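Side-chain contact in protein ACDH-11, isoform b (Caenorhabditis elegans, PDB 4Y9J), which belongs to the acyl-CoA dehydrogenase family and binds flavin-adenine dinucleotide, in an assembly of four chains: residues 264-267 and 268-271. Sequence-based numbering, arbitrary orientation.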
ATOM      1  N   GLY B 264      22.989  19.500  -0.254  1.00 55.57           N
ATOM      2  CA  GLY B 264      22.004  18.509   0.217  1.00 52.81           C
ATOM      3  C   GLY B 264      22.059  17.223  -0.593  1.00 47.32           C
ATOM      4  O   GLY B 264      21.207  16.344  -0.416  1.00 50.19           O
ATOM      5  N   ASN B 265      23.072  17.115  -1.453  1.00 45.32           N
ATOM      6  CA  ASN B 265      23.283  15.941  -2.287  1.00 47.40           C
ATOM      7  C   ASN B 265      24.117  14.920  -1.539  1.00 43.02           C
ATOM      8  O   ASN B 265      25.019  15.273  -0.789  1.00 41.42           O
ATOM      9  CB  ASN B 265      24.040  16.294  -3.545  1.00 51.06           C
ATOM     10  CG  ASN B 265      23.297  17.283  -4.427  1.00 56.37           C
ATOM     11  OD1 ASN B 265      22.099  17.253  -4.560  1.00 60.65           O
ATOM     12  ND2 ASN B 265      24.024  18.167  -4.991  1.00 63.08           N
ATOM     13  N   LEU B 266      23.842  13.652  -1.787  1.00 40.91           N
ATOM     14  CA  LEU B 266      24.656  12.596  -1.199  1.00 41.43           C
ATOM     15  C   LEU B 266      26.119  12.668  -1.544  1.00 40.11           C
ATOM     16  O   LEU B 266      26.528  12.952  -2.661  1.00 39.32           O
ATOM     17  CB  LEU B 266      24.078  11.195  -1.541  1.00 41.46           C
ATOM     18  CG  LEU B 266      22.791  10.946  -0.790  1.00 42.14           C
ATOM     19  CD1 LEU B 266      22.050   9.742  -1.337  1.00 45.94           C
ATOM     20  CD2 LEU B 266      23.129  10.720   0.672  1.00 41.79           C
ATOM     21  N   ASN B 267      26.946  12.424  -0.536  1.00 40.01           N
ATOM     22  CA  ASN B 267      28.380  12.476  -0.700  1.00 42.18           C
ATOM     23  C   ASN B 267      28.950  11.139  -1.258  1.00 40.17           C
ATOM     24  O   ASN B 267      29.406  10.335  -0.499  1.00 38.90           O
ATOM     25  CB  ASN B 267      29.060  12.877   0.669  1.00 40.24           C
ATOM     26  CG  ASN B 267      30.568  12.712   0.698  1.00 41.07           C
ATOM     27  OD1 ASN B 267      31.273  12.764  -0.298  1.00 37.99           O
ATOM     28  ND2 ASN B 267      31.077  12.483   1.908  1.00 42.61           N
ATOM     29  N   GLY B 268      28.974  10.969  -2.587  1.00 39.61           N
ATOM     30  CA  GLY B 268      29.502   9.755  -3.249  1.00 38.82           C
ATOM     31  C   GLY B 268      28.715   8.469  -2.851  1.00 36.79           C
ATOM     32  O   GLY B 268      29.305   7.400  -2.771  1.00 37.04           O
ATOM     33  N   ILE B 269      27.437   8.571  -2.485  1.00 33.70           N
ATOM     34  CA  ILE B 269      26.704   7.495  -1.910  1.00 33.77           C
ATOM     35  C   ILE B 269      25.404   7.335  -2.675  1.00 36.30           C
ATOM     36  O   ILE B 269      24.817   8.318  -3.082  1.00 34.65           O
ATOM     37  CB  ILE B 269      26.313   7.813  -0.437  1.00 34.93           C
ATOM     38  CG1 ILE B 269      27.558   7.836   0.453  1.00 38.52           C
ATOM     39  CG2 ILE B 269      25.245   6.898   0.132  1.00 34.59           C
ATOM     40  CD1 ILE B 269      27.332   8.690   1.707  1.00 40.96           C
ATOM     41  N   GLN B 270      24.994   6.093  -2.880  1.00 33.51           N
ATOM     42  CA  GLN B 270      23.674   5.774  -3.416  1.00 34.43           C
ATOM     43  C   GLN B 270      23.014   4.830  -2.466  1.00 33.63           C
ATOM     44  O   GLN B 270      23.693   3.907  -1.880  1.00 32.80           O
ATOM     45  CB  GLN B 270      23.758   5.106  -4.807  1.00 34.38           C
ATOM     46  CG  GLN B 270      23.908   6.108  -5.932  1.00 37.02           C
ATOM     47  CD  GLN B 270      23.852   5.419  -7.292  1.00 38.96           C
ATOM     48  OE1 GLN B 270      23.677   4.237  -7.361  1.00 41.93           O
ATOM     49  NE2 GLN B 270      24.067   6.141  -8.307  1.00 39.99           N
ATOM     50  N   MET B 271      21.738   5.035  -2.220  1.00 31.05           N
ATOM     51  CA  MET B 271      21.035   4.144  -1.359  1.00 32.24           C
ATOM     52  C   MET B 271      20.400   3.064  -2.236  1.00 32.30           C
ATOM     53  O   MET B 271      19.475   3.315  -3.051  1.00 31.61           O
ATOM     54  CB  MET B 271      19.974   4.877  -0.578  1.00 34.84           C
ATOM     55  CG  MET B 271      20.433   6.067   0.283  1.00 38.74           C
ATOM     56  SD  MET B 271      19.106   6.603   1.411  1.00 38.85           S
ATOM     57  CE  MET B 271      19.866   8.129   1.923  1.00 45.76           C
TER
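L266 lies across the start of strand 269-274 and meets both the carbonyl of I269 and the side chains of I269 and M271. CB comes up to I269 O at 3.3 Å and faces I269 CB at 4.2 Å. CG is anti to the carbonyl carbon of L266 (chi1 -71°), which carries the branch along the strand in the direction of M271. From there CD1 passes I269 O at 3.6 Å and ends against the methyl of M271, CD1 to CE 4.2 Å, while CD2 lies 4.4 Å from I269 CG2. The thioether chain of M271 is extended, and its CE ends beside the leucine methyls. An inverse gamma turn centred on N267 produces this fold-back: G268 N gives L266 O a weak, bent hydrogen bond (3.1 Å, 123° at the hydrogen), and G268 follows with positive phi. In the beta-sheet middle domain of the acyl-CoA dehydrogenase fold, the turn leads the loop after strand 252-258 into strand 269-274. CB of N267 leaves the chain on the side away from the strand; ND2 donates to both K258 O and I294 O, tying the turn to the end of strand 252-258 and to strand 285-298. On the strand side, I269 runs CG1 past N267 O at 3.3 Å, and its side chain also packs on L288 and L290 of strand 285-298, the antiparallel partner of 269-274.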